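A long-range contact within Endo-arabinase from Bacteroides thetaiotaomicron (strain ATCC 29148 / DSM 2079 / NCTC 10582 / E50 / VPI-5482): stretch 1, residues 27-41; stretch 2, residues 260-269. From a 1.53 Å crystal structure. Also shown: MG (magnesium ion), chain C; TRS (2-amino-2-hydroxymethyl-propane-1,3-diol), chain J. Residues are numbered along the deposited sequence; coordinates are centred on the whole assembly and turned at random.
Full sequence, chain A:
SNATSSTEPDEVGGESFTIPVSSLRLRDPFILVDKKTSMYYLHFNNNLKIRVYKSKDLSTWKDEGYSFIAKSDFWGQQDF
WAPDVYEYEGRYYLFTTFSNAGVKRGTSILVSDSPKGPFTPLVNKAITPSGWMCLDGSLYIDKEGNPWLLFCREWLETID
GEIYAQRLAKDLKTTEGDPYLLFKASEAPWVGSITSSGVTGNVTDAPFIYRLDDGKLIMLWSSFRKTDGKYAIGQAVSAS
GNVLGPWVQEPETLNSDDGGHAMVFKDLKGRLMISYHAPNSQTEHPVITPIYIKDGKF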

ATOM      1  N   ARG A  27      10.702  -4.548   1.778  1.00 13.15           N
ATOM      2  CA  ARG A  27       9.584  -4.130   2.611  1.00 12.43           C
ATOM      3  C   ARG A  27       8.364  -3.883   1.744  1.00 11.57           C
ATOM      4  O   ARG A  27       8.479  -3.683   0.533  1.00 11.67           O
ATOM      5  CB  ARG A  27       9.931  -2.827   3.333  1.00 10.49           C
ATOM      6  CG  ARG A  27      11.076  -2.937   4.322  1.00 11.82           C
ATOM      7  CD  ARG A  27      11.363  -1.584   4.985  1.00 14.27           C
ATOM      8  NE  ARG A  27      10.219  -1.105   5.760  1.00 13.92           N
ATOM      9  CZ  ARG A  27       9.968  -1.477   7.009  1.00 14.59           C
ATOM     10  NH1 ARG A  27      10.785  -2.325   7.630  1.00 13.44           N
ATOM     11  NH2 ARG A  27       8.906  -0.998   7.642  1.00 15.09           N
ATOM     12  N   ASP A  28       7.197  -3.892   2.383  1.00  8.95           N
ATOM     13  CA  ASP A  28       5.960  -3.405   1.769  1.00  9.38           C
ATOM     14  C   ASP A  28       5.590  -4.078   0.445  1.00  9.75           C
ATOM     15  O   ASP A  28       5.255  -3.384  -0.518  1.00 10.80           O
ATOM     16  CB  ASP A  28       6.066  -1.883   1.567  1.00  9.71           C
ATOM     17  CG  ASP A  28       6.604  -1.164   2.811  1.00  9.52           C
ATOM     18  OD1 ASP A  28       6.213  -1.523   3.940  1.00 10.07           O
ATOM     19  OD2 ASP A  28       7.435  -0.244   2.670  1.00 11.19           O
ATOM     20  N   PRO A  29       5.635  -5.424   0.386  1.00 10.61           N
ATOM     21  CA  PRO A  29       5.464  -6.071  -0.923  1.00  9.45           C
ATOM     22  C   PRO A  29       4.030  -6.076  -1.444  1.00 11.81           C
ATOM     23  O   PRO A  29       3.115  -6.658  -0.848  1.00 12.97           O
ATOM     24  CB  PRO A  29       5.927  -7.505  -0.660  1.00 10.34           C
ATOM     25  CG  PRO A  29       5.575  -7.741   0.774  1.00 13.49           C
ATOM     26  CD  PRO A  29       5.816  -6.414   1.466  1.00 14.15           C
ATOM     27  N   PHE A  30       3.854  -5.403  -2.570  1.00 12.10           N
ATOM     28  CA  PHE A  30       2.576  -5.356  -3.262  1.00 10.81           C
ATOM     29  C   PHE A  30       2.680  -6.264  -4.482  1.00  9.59           C
ATOM     30  O   PHE A  30       3.581  -6.104  -5.302  1.00 10.98           O
ATOM     31  CB  PHE A  30       2.292  -3.918  -3.699  1.00  9.24           C
ATOM     32  CG  PHE A  30       0.939  -3.724  -4.332  1.00  8.60           C
ATOM     33  CD1 PHE A  30       0.710  -4.123  -5.647  1.00  8.15           C
ATOM     34  CD2 PHE A  30      -0.100  -3.136  -3.627  1.00 12.00           C
ATOM     35  CE1 PHE A  30      -0.528  -3.949  -6.243  1.00  8.09           C
ATOM     36  CE2 PHE A  30      -1.346  -2.949  -4.221  1.00 12.95           C
ATOM     37  CZ  PHE A  30      -1.561  -3.359  -5.528  1.00 11.87           C
ATOM     38  N   ILE A  31       1.754  -7.210  -4.609  1.00 10.19           N
ATOM     39  CA  ILE A  31       1.762  -8.138  -5.742  1.00  9.26           C
ATOM     40  C   ILE A  31       0.748  -7.703  -6.794  1.00  8.96           C
ATOM     41  O   ILE A  31      -0.461  -7.652  -6.525  1.00 10.29           O
ATOM     42  CB  ILE A  31       1.388  -9.561  -5.293  1.00  9.99           C
ATOM     43  CG1 ILE A  31       2.343 -10.067  -4.206  1.00 11.73           C
ATOM     44  CG2 ILE A  31       1.354 -10.505  -6.511  1.00 11.20           C
ATOM     45  CD1 ILE A  31       3.811 -10.088  -4.644  1.00 12.24           C
ATOM     46  N   LEU A  32       1.243  -7.372  -7.983  1.00  9.25           N
ATOM     47  CA  LEU A  32       0.378  -7.115  -9.130  1.00  9.32           C
ATOM     48  C   LEU A  32       0.099  -8.437  -9.838  1.00 12.11           C
ATOM     49  O   LEU A  32       1.028  -9.092 -10.317  1.00 10.93           O
ATOM     50  CB  LEU A  32       1.054  -6.145 -10.097  1.00 10.83           C
ATOM     51  CG  LEU A  32       0.377  -5.975 -11.465  1.00 11.29           C
ATOM     52  CD1 LEU A  32      -1.011  -5.328 -11.344  1.00 12.43           C
ATOM     53  CD2 LEU A  32       1.270  -5.153 -12.370  1.00 12.60           C
ATOM     54  N   VAL A  33      -1.170  -8.842  -9.879  1.00 10.60           N
ATOM     55  CA  VAL A  33      -1.589 -10.006 -10.663  1.00 10.95           C
ATOM     56  C   VAL A  33      -2.042  -9.505 -12.023  1.00 13.09           C
ATOM     57  O   VAL A  33      -3.092  -8.869 -12.141  1.00 15.49           O
ATOM     58  CB  VAL A  33      -2.750 -10.754  -9.983  1.00 14.49           C
ATOM     59  CG1 VAL A  33      -3.098 -12.028 -10.757  1.00 14.12           C
ATOM     60  CG2 VAL A  33      -2.397 -11.090  -8.556  1.00 17.74           C
ATOM     61  N   ASP A  34      -1.242  -9.769 -13.053  1.00 10.59           N
ATOM     62  CA  ASP A  34      -1.560  -9.247 -14.373  1.00 11.22           C
ATOM     63  C   ASP A  34      -2.082 -10.353 -15.273  1.00 11.92           C
ATOM     64  O   ASP A  34      -1.315 -11.199 -15.740  1.00 13.52           O
ATOM     65  CB  ASP A  34      -0.330  -8.622 -15.018  1.00 11.36           C
ATOM     66  CG  ASP A  34      -0.657  -7.950 -16.317  1.00 13.70           C
ATOM     67  OD1 ASP A  34      -1.622  -7.148 -16.337  1.00 14.27           O
ATOM     68  OD2 ASP A  34       0.018  -8.255 -17.327  1.00 13.95           O
ATOM     69  N   LYS A  35      -3.385 -10.353 -15.531  1.00 14.31           N
ATOM     70  CA  LYS A  35      -3.953 -11.369 -16.408  1.00 15.74           C
ATOM     71  C   LYS A  35      -3.428 -11.234 -17.835  1.00 16.90           C
ATOM     72  O   LYS A  35      -3.210 -12.240 -18.516  1.00 17.17           O
ATOM     73  CB  LYS A  35      -5.479 -11.292 -16.397  1.00 21.26           C
ATOM     74  CG  LYS A  35      -6.093 -11.504 -15.034  1.00 28.66           C
ATOM     75  CD  LYS A  35      -6.030 -12.958 -14.621  1.00 31.09           C
ATOM     76  N   LYS A  36      -3.207  -9.998 -18.273  1.00 15.33           N
ATOM     77  CA  LYS A  36      -2.827  -9.736 -19.661  1.00 15.56           C
ATOM     78  C   LYS A  36      -1.568 -10.497 -20.072  1.00 14.26           C
ATOM     79  O   LYS A  36      -1.562 -11.201 -21.091  1.00 17.02           O
ATOM     80  CB  LYS A  36      -2.635  -8.234 -19.888  1.00 17.89           C
ATOM     81  CG  LYS A  36      -2.212  -7.859 -21.301  1.00 23.38           C
ATOM     82  CD  LYS A  36      -2.019  -6.348 -21.418  1.00 27.37           C
ATOM     83  CE  LYS A  36      -1.735  -5.933 -22.855  1.00 30.80           C
ATOM     84  NZ  LYS A  36      -1.744  -4.452 -23.012  1.00 27.65           N
ATOM     85  N   THR A  37      -0.520 -10.379 -19.260  1.00 14.20           N
ATOM     86  CA  THR A  37       0.741 -11.069 -19.525  1.00 11.30           C
ATOM     87  C   THR A  37       0.823 -12.385 -18.762  1.00 14.57           C
ATOM     88  O   THR A  37       1.796 -13.136 -18.903  1.00 12.31           O
ATOM     89  CB  THR A  37       1.959 -10.197 -19.167  1.00 11.19           C
ATOM     90  OG1 THR A  37       1.948  -9.887 -17.762  1.00 13.09           O
ATOM     91  CG2 THR A  37       1.933  -8.901 -19.986  1.00 15.07           C
ATOM     92  N   SER A  38      -0.206 -12.655 -17.957  1.00 11.89           N
ATOM     93  CA  SER A  38      -0.300 -13.902 -17.192  1.00 10.35           C
ATOM     94  C   SER A  38       0.911 -14.103 -16.281  1.00 10.51           C
ATOM     95  O   SER A  38       1.542 -15.170 -16.279  1.00 10.43           O
ATOM     96  CB  SER A  38      -0.493 -15.100 -18.126  1.00 13.60           C
ATOM     97  OG  SER A  38      -0.923 -16.233 -17.394  1.00 13.96           O
HETATM   98  N   MSE A  39       1.237 -13.057 -15.525  1.00 10.04           N
HETATM   99  CA  MSE A  39       2.399 -13.039 -14.641  1.00  9.23           C
HETATM  100  C   MSE A  39       2.091 -12.236 -13.397  1.00  9.26           C
HETATM  101  O   MSE A  39       1.201 -11.378 -13.402  1.00 10.66           O
HETATM  102  CB  MSE A  39       3.603 -12.384 -15.339  1.00 12.30           C
HETATM  103  CG  MSE A  39       4.250 -13.198 -16.452  1.00 13.91           C
HETATM  104 SE   MSE A  39       5.353 -14.640 -15.715  0.63 16.47          SE
HETATM  105  CE  MSE A  39       6.066 -15.288 -17.396  1.00 18.43           C
ATOM    106  N   TYR A  40       2.850 -12.502 -12.338  1.00  9.39           N
ATOM    107  CA  TYR A  40       2.828 -11.702 -11.123  1.00  9.86           C
ATOM    108  C   TYR A  40       4.036 -10.767 -11.141  1.00 10.44           C
ATOM    109  O   TYR A  40       5.127 -11.154 -11.574  1.00 10.89           O
ATOM    110  CB  TYR A  40       2.956 -12.598  -9.898  1.00 10.75           C
ATOM    111  CG  TYR A  40       1.878 -13.644  -9.740  1.00  9.40           C
ATOM    112  CD1 TYR A  40       0.675 -13.339  -9.127  1.00  9.13           C
ATOM    113  CD2 TYR A  40       2.087 -14.955 -10.168  1.00 10.53           C
ATOM    114  CE1 TYR A  40      -0.306 -14.299  -8.956  1.00 11.57           C
ATOM    115  CE2 TYR A  40       1.110 -15.925 -10.003  1.00 11.02           C
ATOM    116  CZ  TYR A  40      -0.083 -15.584  -9.395  1.00 10.61           C
ATOM    117  OH  TYR A  40      -1.060 -16.530  -9.218  1.00 12.00           O
ATOM    118  N   TYR A  41       3.842  -9.536 -10.674  1.00  9.95           N
ATOM    119  CA  TYR A  41       4.925  -8.557 -10.640  1.00  9.40           C
ATOM    120  C   TYR A  41       5.072  -7.990  -9.244  1.00  7.90           C
ATOM    121  O   TYR A  41       4.084  -7.615  -8.613  1.00 12.21           O
ATOM    122  CB  TYR A  41       4.687  -7.419 -11.637  1.00 11.31           C
ATOM    123  CG  TYR A  41       4.612  -7.888 -13.066  1.00 11.60           C
ATOM    124  CD1 TYR A  41       3.445  -8.462 -13.571  1.00 11.97           C
ATOM    125  CD2 TYR A  41       5.705  -7.773 -13.915  1.00 10.05           C
ATOM    126  CE1 TYR A  41       3.379  -8.912 -14.877  1.00  9.51           C
ATOM    127  CE2 TYR A  41       5.653  -8.216 -15.221  1.00  9.68           C
ATOM    128  CZ  TYR A  41       4.488  -8.783 -15.700  1.00 12.06           C
ATOM    129  OH  TYR A  41       4.452  -9.221 -17.002  1.00 12.60           O
ATOM    130  N   GLY A 260       4.062  -6.390   8.555  1.00  7.87           N
ATOM    131  CA  GLY A 260       3.012  -5.457   8.184  1.00  8.94           C
ATOM    132  C   GLY A 260       3.125  -4.920   6.774  1.00 10.24           C
ATOM    133  O   GLY A 260       3.885  -5.439   5.953  1.00  9.68           O
ATOM    134  N   HIS A 261       2.367  -3.857   6.517  1.00 10.01           N
ATOM    135  CA  HIS A 261       2.152  -3.299   5.181  1.00  9.25           C
ATOM    136  C   HIS A 261       1.632  -4.369   4.225  1.00  9.55           C
ATOM    137  O   HIS A 261       2.335  -4.833   3.312  1.00  8.79           O
ATOM    138  CB  HIS A 261       3.384  -2.580   4.620  1.00  9.49           C
ATOM    139  CG  HIS A 261       3.060  -1.675   3.469  1.00  8.40           C
ATOM    140  ND1 HIS A 261       3.206  -0.307   3.536  1.00  9.32           N
ATOM    141  CD2 HIS A 261       2.556  -1.944   2.245  1.00  9.83           C
ATOM    142  CE1 HIS A 261       2.822   0.227   2.388  1.00 10.76           C
ATOM    143  NE2 HIS A 261       2.418  -0.739   1.589  1.00  9.96           N
ATOM    144  N   ALA A 262       0.382  -4.751   4.457  1.00 10.27           N
ATOM    145  CA  ALA A 262      -0.246  -5.864   3.760  1.00 10.15           C
ATOM    146  C   ALA A 262      -1.211  -5.402   2.689  1.00  9.10           C
ATOM    147  O   ALA A 262      -1.808  -4.323   2.780  1.00 12.29           O
ATOM    148  CB  ALA A 262      -0.986  -6.753   4.752  1.00 12.33           C
HETATM  149  N   MSE A 263      -1.363  -6.238   1.669  1.00  7.93           N
HETATM  150  CA  MSE A 263      -2.465  -6.113   0.729  1.00 10.01           C
HETATM  151  C   MSE A 263      -2.973  -7.527   0.434  1.00 11.86           C
HETATM  152  O   MSE A 263      -2.310  -8.526   0.756  1.00 10.01           O
HETATM  153  CB  MSE A 263      -2.042  -5.359  -0.546  1.00  9.51           C
HETATM  154  CG  MSE A 263      -0.774  -5.904  -1.209  1.00 13.24           C
HETATM  155 SE   MSE A 263      -1.053  -7.459  -2.357  0.64 12.07          SE
HETATM  156  CE  MSE A 263      -2.099  -6.579  -3.744  1.00 13.69           C
ATOM    157  N   VAL A 264      -4.169  -7.622  -0.126  1.00  9.32           N
ATOM    158  CA  VAL A 264      -4.719  -8.914  -0.511  1.00 10.65           C
ATOM    159  C   VAL A 264      -5.026  -8.934  -2.001  1.00 12.08           C
ATOM    160  O   VAL A 264      -5.288  -7.894  -2.627  1.00 12.89           O
ATOM    161  CB  VAL A 264      -5.980  -9.287   0.304  1.00 12.94           C
ATOM    162  CG1 VAL A 264      -5.639  -9.434   1.791  1.00 14.43           C
ATOM    163  CG2 VAL A 264      -7.065  -8.251   0.113  1.00 15.33           C
ATOM    164  N   PHE A 265      -4.966 -10.128  -2.572  1.00 10.25           N
ATOM    165  CA  PHE A 265      -5.224 -10.315  -3.986  1.00 10.65           C
ATOM    166  C   PHE A 265      -5.686 -11.734  -4.240  1.00 12.01           C
ATOM    167  O   PHE A 265      -5.448 -12.631  -3.426  1.00 12.49           O
ATOM    168  CB  PHE A 265      -3.957 -10.042  -4.803  1.00 11.98           C
ATOM    169  CG  PHE A 265      -2.825 -11.013  -4.535  1.00 11.31           C
ATOM    170  CD1 PHE A 265      -2.638 -12.136  -5.336  1.00 12.97           C
ATOM    171  CD2 PHE A 265      -1.934 -10.785  -3.492  1.00 11.33           C
ATOM    172  CE1 PHE A 265      -1.589 -13.030  -5.095  1.00 12.25           C
ATOM    173  CE2 PHE A 265      -0.891 -11.673  -3.237  1.00 10.60           C
ATOM    174  CZ  PHE A 265      -0.708 -12.788  -4.040  1.00 11.60           C
ATOM    175  N   LYS A 266      -6.321 -11.951  -5.383  1.00 12.50           N
ATOM    176  CA  LYS A 266      -6.613 -13.313  -5.802  1.00 11.95           C
ATOM    177  C   LYS A 266      -5.556 -13.771  -6.778  1.00 12.06           C
ATOM    178  O   LYS A 266      -5.221 -13.049  -7.729  1.00 14.56           O
ATOM    179  CB  LYS A 266      -8.007 -13.418  -6.417  1.00 12.62           C
ATOM    180  CG  LYS A 266      -9.098 -13.273  -5.376  1.00 14.25           C
ATOM    181  CD  LYS A 266     -10.471 -13.404  -5.986  1.00 22.90           C
ATOM    182  CE  LYS A 266     -11.520 -13.530  -4.890  1.00 28.38           C
ATOM    183  NZ  LYS A 266     -12.900 -13.561  -5.446  1.00 33.73           N
ATOM    184  N   ASP A 267      -5.012 -14.959  -6.532  1.00 10.73           N
ATOM    185  CA  ASP A 267      -4.032 -15.527  -7.452  1.00 11.17           C
ATOM    186  C   ASP A 267      -4.711 -15.977  -8.750  1.00 12.15           C
ATOM    187  O   ASP A 267      -5.927 -15.801  -8.910  1.00 14.56           O
ATOM    188  CB  ASP A 267      -3.173 -16.628  -6.798  1.00 10.85           C
ATOM    189  CG  ASP A 267      -3.923 -17.929  -6.539  1.00 15.66           C
ATOM    190  OD1 ASP A 267      -5.058 -18.127  -7.015  1.00 16.24           O
ATOM    191  OD2 ASP A 267      -3.329 -18.794  -5.856  1.00 17.11           O
ATOM    192  N   LEU A 268      -3.932 -16.542  -9.670  1.00 12.24           N
ATOM    193  CA  LEU A 268      -4.452 -16.900 -10.993  1.00 12.48           C
ATOM    194  C   LEU A 268      -5.523 -17.991 -10.948  1.00 17.03           C
ATOM    195  O   LEU A 268      -6.278 -18.167 -11.905  1.00 20.17           O
ATOM    196  CB  LEU A 268      -3.310 -17.307 -11.929  1.00 14.20           C
ATOM    197  CG  LEU A 268      -2.351 -16.172 -12.281  1.00 14.20           C
ATOM    198  CD1 LEU A 268      -1.165 -16.735 -13.032  1.00 16.17           C
ATOM    199  CD2 LEU A 268      -3.058 -15.121 -13.122  1.00 16.64           C
ATOM    200  N   LYS A 269      -5.580 -18.721  -9.835  1.00 14.27           N
ATOM    201  CA  LYS A 269      -6.592 -19.750  -9.622  1.00 15.53           C
ATOM    202  C   LYS A 269      -7.793 -19.236  -8.826  1.00 17.93           C
ATOM    203  O   LYS A 269      -8.736 -19.985  -8.561  1.00 19.80           O
ATOM    204  CB  LYS A 269      -5.972 -20.951  -8.914  1.00 15.17           C
ATOM    205  CG  LYS A 269      -5.018 -21.739  -9.787  1.00 17.72           C
ATOM    206  CD  LYS A 269      -4.395 -22.912  -9.042  1.00 19.27           C
ATOM    207  CE  LYS A 269      -3.456 -22.443  -7.948  1.00 19.76           C
ATOM    208  NZ  LYS A 269      -2.774 -23.599  -7.289  1.00 25.75           N
TER
HETATM  209 MG    MG C 402       1.724  -0.553  -0.494  1.00  6.93          MG
HETATM  210  C   TRS J 409       6.436   2.719   5.078  1.00 17.88           C
HETATM  211  C1  TRS J 409       6.010   4.183   5.020  1.00 16.28           C
HETATM  212  C2  TRS J 409       5.363   1.872   4.405  1.00 15.21           C
HETATM  213  C3  TRS J 409       7.819   2.521   4.444  1.00 17.57           C
HETATM  214  N   TRS J 409       6.543   2.322   6.485  1.00 15.52           N
HETATM  215  O1  TRS J 409       5.981   4.669   3.689  1.00 23.31           O
HETATM  216  O2  TRS J 409       4.219   1.743   5.233  1.00 12.26           O
HETATM  217  O3  TRS J 409       8.341   1.220   4.693  1.00 16.22           O
HETATM  218  O   HOH W   1       3.606  -1.259  -1.120  1.00 10.51           O
HETATM  219  O   HOH W   2       1.803  -4.897   0.654  1.00 12.48           O
HETATM  220  O   HOH W   3       0.834  -2.468  -0.319  1.00 11.70           O
HETATM  221  O   HOH W   4      -0.238   0.137  -0.200  1.00 11.36           O
HETATM  222  O   HOH W   5       2.263   1.498  -0.487  1.00 10.38           O

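When two strands far apart in sequence run side by side without sharing a backbone hydrogen bond, the side chains must do the joining, and their rotamers become the substance of the contact. The arabinase from Bacteroides thetaiotaomicron offers a clear example. The strand that ends at D34 and strand 260-266 point in nearly the same direction, 17° apart, and approach to 7.3 Å between axes, a gap that side chains can fill. The two stretches together bury 699 Å²; F30, I31, M263, F265 and Y40 are buried, which fits their apolar packing, while K35 and S38 at the L268 end are exposed.

The alternation of strand 260-266 sets the pattern. H261, M263 and F265 turn CB toward the first stretch, while A262 and V264 turn theirs away. M263, a selenomethionine, adopts p at chi1, chi2 and chi3, a curled form in which the chain folds round and lays its methyl on F30. M263 CE sits 3.7 Å from the centroid of the F30 ring, over the face, with M263 SE at 4.8 Å from the same centroid in an oblique approach. F30 meets it with chi1 at t: its CB points sideways, but the ring comes nearer. A flexible, unbranched side chain suits this place, since it can bend to match a flat aromatic surface. M263 CE also lies 3.4 Å from the backbone O of I31.

F265 takes the p rotamer at chi1 and packs against three residues. I31 CB stands over one face of its ring, 4.0 Å from the centroid. I31 is m at both chi angles; I31 CB and I31 CG1 both lie 3.7 Å from F265 CE2, while CD1, the end of the chain, leads away. V33, with chi1 at t, brings CG2 to 3.4 Å from F265 CD1 and CG1 to 3.9 Å from L268 CD2, so its two methyls reach different neighbours. Y40 CE1 comes within 4.3 Å of F265 CE1. Beta-branched residues serve well here, being compact and broad close to the backbone.

Past the end of strand 260-266, the turn at L268 meets Y40, which supplies the one direct hydrogen bond between the stretches. Its m rotamer carries the hydroxyl across to the turn, where L268 N donates to Y40 OH at 2.9 Å and 163°. Tyrosine thus combines an apolar ring with a polar tip: Y40 CZ lies 3.7 Å from L268 CG. L268, m then t, has CB pointing sideways, yet its end comes nearer and covers Y40 and V33. D267, at chi1 p, directs its carboxylate away from the first stretch; D267 OD1 accepts from K269 N at 2.9 Å.

At the other end the contact becomes polar. D28, chi1 m, lays CB over the H261 ring, 3.6 Å from the centroid. H261, chi1 t, uses both ring nitrogens: NE2 binds magnesium at 2.2 Å, and ND1 donates to O2 of TRS at 2.8 Å. TRS, probably from the crystallisation liquor, also donates from O3 to D28 OD2 at 2.7 Å, bridging the stretches. Water 1, a magnesium ligand, donates to D28 O at 2.8 Å, so the ion links H261 to the D28 backbone.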